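PDB 3IM9: malonyl CoA-acyl carrier protein transacylase from Staphylococcus aureus, which catalyses transfer of the malonyl group from malonyl-CoA to holo-acyl carrier protein, supplying malonyl-ACP for fatty acid biosynthesis. Local coordinates for residues S43-K46 and I52-T55; W269-D272 and H277-E280. All blocks are in the same frame, centred on the assembly; numbering follows the deposited sequence.

Interaction 1: S43-K46 and I52-T55; sequences SAAK and ILET
The methyl branch CG2 of I52 packs against the backbone of A44 and A45, so that a side chain at the start of one helix touches the main chain near the end of another. CG2 comes within 3.7 Å of A45 CA and lies 3.8 Å from A44 O. Alanine suits both positions: with nothing beyond CB, the helix surface stays low enough for the CA atoms of A45 and I52 to lie 6.0 Å apart. The beta-branch of I52 also earns its place. CG1 is anti to the backbone N (chi1 -179°), which leaves CG2 to face 43-46 while the longer CG1–CD1 arm leads away, the side chain touching A73 of helix 67-84.

Apolar contacts between side chains complete the join. CG2 of I52 is 4.2 Å from CB of A44, a looser approach than to the backbone. L53 comes in beside it with its forked end, setting CD1 3.9 Å from CB of A45 and CG 4.0 Å from the same methyl. Outside the contact, A44 also meets F112 of helix 112-128 and T76 of helix 67-84, and L53 meets F31.

Polar bonds beside this patch lie at the start of the second helix: E54 N bonds to OD1 of D51, and OG1 of T55 bonds to the carbonyl O of D51. The whole is a compact helix-loop-helix unit, in which helices 35-47 and 52-57 follow one another through a four-residue loop on the helical periphery of the acyl transferase fold, away from the active site.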
ATOM      1  N   SER A  43     -12.060 -12.801 -12.559  1.00 13.54           N
ATOM      2  CA  SER A  43     -11.023 -12.290 -13.496  1.00 14.60           C
ATOM      3  C   SER A  43      -9.643 -12.641 -13.008  1.00 14.38           C
ATOM      4  O   SER A  43      -8.801 -13.083 -13.748  1.00 14.39           O
ATOM      5  CB  SER A  43     -11.165 -10.796 -13.684  1.00 15.39           C
ATOM      6  OG  SER A  43     -10.180 -10.264 -14.573  1.00 20.72           O
ATOM      7  N   ALA A  44      -9.421 -12.422 -11.711  1.00 12.12           N
ATOM      8  CA  ALA A  44      -8.103 -12.717 -11.112  1.00 12.40           C
ATOM      9  C   ALA A  44      -7.828 -14.225 -11.245  1.00 11.93           C
ATOM     10  O   ALA A  44      -6.726 -14.661 -11.600  1.00 12.73           O
ATOM     11  CB  ALA A  44      -8.134 -12.321  -9.625  1.00 11.42           C
ATOM     12  N   ALA A  45      -8.827 -15.048 -10.935  1.00 10.82           N
ATOM     13  CA  ALA A  45      -8.672 -16.532 -11.048  1.00 12.93           C
ATOM     14  C   ALA A  45      -8.302 -16.969 -12.489  1.00 12.92           C
ATOM     15  O   ALA A  45      -7.484 -17.862 -12.653  1.00 14.55           O
ATOM     16  CB  ALA A  45      -9.922 -17.247 -10.594  1.00 12.92           C
ATOM     17  N   LYS A  46      -8.967 -16.337 -13.487  1.00 14.12           N
ATOM     18  CA  LYS A  46      -8.680 -16.744 -14.872  1.00 15.96           C
ATOM     19  C   LYS A  46      -7.351 -16.178 -15.333  1.00 17.74           C
ATOM     20  O   LYS A  46      -6.833 -16.671 -16.337  1.00 19.12           O
ATOM     21  CB  LYS A  46      -9.769 -16.204 -15.805  1.00 15.22           C
ATOM     22  CG  LYS A  46     -11.194 -16.707 -15.629  1.00 20.97           C
ATOM     23  CD  LYS A  46     -11.151 -18.003 -15.040  1.00 18.07           C
ATOM     24  CE  LYS A  46     -12.551 -18.285 -14.496  1.00 39.82           C
ATOM     25  NZ  LYS A  46     -13.021 -19.754 -14.714  1.00 42.56           N
ATOM     26  N   ILE A  52      -5.261 -18.292  -6.972  1.00 10.70           N
ATOM     27  CA  ILE A  52      -5.376 -17.066  -6.113  1.00 11.54           C
ATOM     28  C   ILE A  52      -6.553 -17.135  -5.147  1.00 11.10           C
ATOM     29  O   ILE A  52      -6.451 -16.752  -3.996  1.00 10.91           O
ATOM     30  CB  ILE A  52      -5.475 -15.757  -6.997  1.00 11.21           C
ATOM     31  CG1 ILE A  52      -5.558 -14.496  -6.106  1.00 14.30           C
ATOM     32  CG2 ILE A  52      -6.589 -15.952  -8.074  1.00 14.95           C
ATOM     33  CD1 ILE A  52      -4.322 -14.224  -5.364  1.00 22.07           C
ATOM     34  N   LEU A  53      -7.681 -17.676  -5.625  1.00 10.37           N
ATOM     35  CA  LEU A  53      -8.802 -17.706  -4.712  1.00  9.79           C
ATOM     36  C   LEU A  53      -8.627 -18.701  -3.534  1.00 10.83           C
ATOM     37  O   LEU A  53      -9.007 -18.379  -2.410  1.00 11.23           O
ATOM     38  CB  LEU A  53     -10.170 -17.955  -5.457  1.00 10.73           C
ATOM     39  CG  LEU A  53     -10.413 -16.976  -6.627  1.00 10.06           C
ATOM     40  CD1 LEU A  53     -11.816 -17.254  -7.202  1.00 12.13           C
ATOM     41  CD2 LEU A  53     -10.371 -15.523  -6.149  1.00 12.04           C
ATOM     42  N   GLU A  54      -8.007 -19.851  -3.820  1.00 10.24           N
ATOM     43  CA  GLU A  54      -7.716 -20.807  -2.720  1.00 11.24           C
ATOM     44  C   GLU A  54      -6.759 -20.127  -1.740  1.00 13.06           C
ATOM     45  O   GLU A  54      -6.963 -20.142  -0.538  1.00 11.12           O
ATOM     46  CB  GLU A  54      -7.093 -22.046  -3.305  1.00 10.55           C
ATOM     47  CG  GLU A  54      -6.910 -23.128  -2.157  1.00 12.87           C
ATOM     48  CD  GLU A  54      -5.837 -22.890  -1.144  1.00 13.25           C
ATOM     49  OE1 GLU A  54      -4.770 -22.393  -1.530  1.00 15.03           O
ATOM     50  OE2 GLU A  54      -6.092 -23.257   0.020  1.00 15.50           O
ATOM     51  N   THR A  55      -5.820 -19.384  -2.328  1.00 12.00           N
ATOM     52  CA  THR A  55      -4.781 -18.739  -1.493  1.00 12.00           C
ATOM     53  C   THR A  55      -5.404 -17.672  -0.595  1.00 10.89           C
ATOM     54  O   THR A  55      -5.061 -17.572   0.612  1.00 11.51           O
ATOM     55  CB  THR A  55      -3.662 -18.185  -2.345  1.00 11.93           C
ATOM     56  OG1 THR A  55      -3.071 -19.251  -3.074  1.00 12.43           O
ATOM     57  CG2 THR A  55      -2.506 -17.571  -1.454  1.00 13.73           C
TER

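Interaction 2: W269-D272 and H277-E280; sequences WLID and HFIE
F278 meets L270 and I271 where helix 263-272 lies on the four-stranded parallel sheet of the acyl transferase core, the helix running by a short turn into strand 275-281. The phenylalanine gives up more area here than either partner. Its ring is turned edge-on to the helix, and both partners sit at its rim near the ring plane, so the contact is of alkyl groups against a ring edge and not a stack over its face. A long, flat, rigid side chain suits this site because it can span the distance between strand and helix, whose CA atoms at F278 and L270 are 9.5 Å apart.

I271 meets the outer rim through CG1, 3.8 Å from CZ of F278, and the two side chains cross at about a right angle. With CG1 anti to the carbonyl carbon (chi1 -66°), that atom is brought to the ring although CB does not point straight at the strand.

L270 has its CB turned toward the strand. It also touches F92 and M94 of strand 92-95, while F278 rests on M94 and on I15 of strand 11-16, so the three strands contribute apolar side chains beneath the helix. Leucine suits a buried place with apolar neighbours on more than one strand: its CD1 lies 3.8 Å from CE2 of F278, and its CB stands 4.0 Å from both CE2 and CZ.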
ATOM      1  N   TRP A 269      -1.436  16.114   2.874  1.00 13.48           N
ATOM      2  CA  TRP A 269      -1.693  16.859   1.632  1.00 11.90           C
ATOM      3  C   TRP A 269      -3.162  16.754   1.346  1.00 13.74           C
ATOM      4  O   TRP A 269      -3.803  17.740   0.949  1.00 14.01           O
ATOM      5  CB  TRP A 269      -0.874  16.281   0.518  1.00 12.38           C
ATOM      6  CG  TRP A 269      -0.991  17.078  -0.764  1.00 13.49           C
ATOM      7  CD1 TRP A 269      -0.144  18.112  -1.178  1.00 15.40           C
ATOM      8  CD2 TRP A 269      -1.920  16.867  -1.840  1.00 14.35           C
ATOM      9  NE1 TRP A 269      -0.505  18.542  -2.446  1.00 15.88           N
ATOM     10  CE2 TRP A 269      -1.603  17.819  -2.871  1.00 12.96           C
ATOM     11  CE3 TRP A 269      -3.045  15.997  -2.015  1.00 14.37           C
ATOM     12  CZ2 TRP A 269      -2.348  17.886  -4.073  1.00 15.35           C
ATOM     13  CZ3 TRP A 269      -3.760  16.044  -3.207  1.00 13.68           C
ATOM     14  CH2 TRP A 269      -3.406  16.996  -4.215  1.00 15.97           C
ATOM     15  N   LEU A 270      -3.765  15.595   1.615  1.00 14.60           N
ATOM     16  CA  LEU A 270      -5.136  15.424   1.284  1.00 14.15           C
ATOM     17  C   LEU A 270      -5.974  16.211   2.218  1.00 14.03           C
ATOM     18  O   LEU A 270      -6.943  16.890   1.754  1.00 15.66           O
ATOM     19  CB  LEU A 270      -5.510  13.898   1.440  1.00 14.22           C
ATOM     20  CG  LEU A 270      -5.098  13.195   0.161  1.00 11.93           C
ATOM     21  CD1 LEU A 270      -5.205  11.635   0.395  1.00 14.44           C
ATOM     22  CD2 LEU A 270      -5.943  13.552  -1.046  1.00 12.95           C
ATOM     23  N   ILE A 271      -5.614  16.239   3.488  1.00 12.82           N
ATOM     24  CA  ILE A 271      -6.395  17.039   4.476  1.00 14.41           C
ATOM     25  C   ILE A 271      -6.253  18.556   4.126  1.00 15.87           C
ATOM     26  O   ILE A 271      -7.283  19.289   4.169  1.00 15.79           O
ATOM     27  CB  ILE A 271      -5.900  16.742   5.865  1.00 14.63           C
ATOM     28  CG1 ILE A 271      -6.229  15.249   6.195  1.00 15.63           C
ATOM     29  CG2 ILE A 271      -6.578  17.694   6.892  1.00 16.45           C
ATOM     30  CD1 ILE A 271      -5.659  14.793   7.527  1.00 14.00           C
ATOM     31  N   ASP A 272      -5.100  18.968   3.670  1.00 13.41           N
ATOM     32  CA  ASP A 272      -4.927  20.351   3.257  1.00 16.47           C
ATOM     33  C   ASP A 272      -5.710  20.714   1.976  1.00 16.84           C
ATOM     34  O   ASP A 272      -5.878  21.874   1.697  1.00 14.33           O
ATOM     35  CB  ASP A 272      -3.461  20.603   3.046  1.00 20.00           C
ATOM     36  CG  ASP A 272      -2.666  20.652   4.333  1.00 20.00           C
ATOM     37  OD1 ASP A 272      -3.206  20.643   5.427  1.00 20.00           O
ATOM     38  OD2 ASP A 272      -1.454  20.683   4.190  1.00 20.00           O
ATOM     39  N   HIS A 277     -12.931  13.070   4.992  1.00 14.52           N
ATOM     40  CA  HIS A 277     -13.516  11.724   5.130  1.00 14.30           C
ATOM     41  C   HIS A 277     -12.633  10.796   4.253  1.00 13.25           C
ATOM     42  O   HIS A 277     -12.413  11.018   3.075  1.00 15.38           O
ATOM     43  CB  HIS A 277     -14.952  11.730   4.555  1.00 15.78           C
ATOM     44  CG  HIS A 277     -15.709  10.425   4.785  1.00 17.47           C
ATOM     45  ND1 HIS A 277     -16.928  10.132   4.183  1.00 19.91           N
ATOM     46  CD2 HIS A 277     -15.417   9.340   5.568  1.00 17.37           C
ATOM     47  CE1 HIS A 277     -17.335   8.935   4.582  1.00 21.59           C
ATOM     48  NE2 HIS A 277     -16.433   8.431   5.411  1.00 19.23           N
ATOM     49  N   PHE A 278     -12.066   9.794   4.933  1.00 14.52           N
ATOM     50  CA  PHE A 278     -11.283   8.783   4.236  1.00 13.59           C
ATOM     51  C   PHE A 278     -12.064   7.469   4.364  1.00 11.58           C
ATOM     52  O   PHE A 278     -12.411   7.049   5.470  1.00 13.80           O
ATOM     53  CB  PHE A 278      -9.922   8.616   4.956  1.00 12.05           C
ATOM     54  CG  PHE A 278      -9.003   9.815   4.793  1.00 11.54           C
ATOM     55  CD1 PHE A 278      -9.057  10.876   5.756  1.00 16.70           C
ATOM     56  CD2 PHE A 278      -8.140   9.857   3.739  1.00 11.93           C
ATOM     57  CE1 PHE A 278      -8.198  11.991   5.599  1.00 16.47           C
ATOM     58  CE2 PHE A 278      -7.236  10.961   3.568  1.00 12.91           C
ATOM     59  CZ  PHE A 278      -7.304  12.013   4.520  1.00 14.10           C
ATOM     60  N   ILE A 279     -12.168   6.780   3.265  1.00 11.70           N
ATOM     61  CA  ILE A 279     -12.869   5.483   3.185  1.00 12.79           C
ATOM     62  C   ILE A 279     -11.796   4.485   2.767  1.00 12.42           C
ATOM     63  O   ILE A 279     -11.328   4.454   1.633  1.00 12.52           O
ATOM     64  CB  ILE A 279     -13.932   5.523   2.159  1.00 11.48           C
ATOM     65  CG1 ILE A 279     -14.972   6.622   2.562  1.00 15.46           C
ATOM     66  CG2 ILE A 279     -14.699   4.112   2.103  1.00 13.91           C
ATOM     67  CD1 ILE A 279     -16.176   6.742   1.475  1.00 17.46           C
ATOM     68  N   GLU A 280     -11.488   3.598   3.746  1.00 11.17           N
ATOM     69  CA  GLU A 280     -10.542   2.453   3.499  1.00 10.09           C
ATOM     70  C   GLU A 280     -11.292   1.261   2.942  1.00 11.15           C
ATOM     71  O   GLU A 280     -12.391   0.901   3.423  1.00 12.19           O
ATOM     72  CB  GLU A 280      -9.860   2.170   4.809  1.00  9.95           C
ATOM     73  CG  GLU A 280      -8.705   1.092   4.615  1.00 11.32           C
ATOM     74  CD  GLU A 280      -7.929   0.883   5.879  1.00 11.46           C
ATOM     75  OE1 GLU A 280      -8.273   1.373   6.978  1.00 12.15           O
ATOM     76  OE2 GLU A 280      -6.860   0.218   5.722  1.00 10.56           O
TER

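How the interactions relate
From the N terminus, the chain first passes strand 11-16 and then helix 35-47, after which interaction 1 closes a short loop by bringing helix 52-57 back against it. More than two hundred residues follow before interaction 2 closes a second short turn, between helix 263-272 and strand 275-281. The two loops are in series, neither nested nor crossed, and each joins elements adjacent in sequence. The centres of interactions 1 and 2 are about 31 Å apart, and the nearest atoms of interactions 1 and 2 about 18 Å apart, so they do not touch. Interaction 1 ties helices together at the periphery, whereas interaction 2 fastens a helix to the parallel sheet, in which strand 275-281 pairs with strand 11-16.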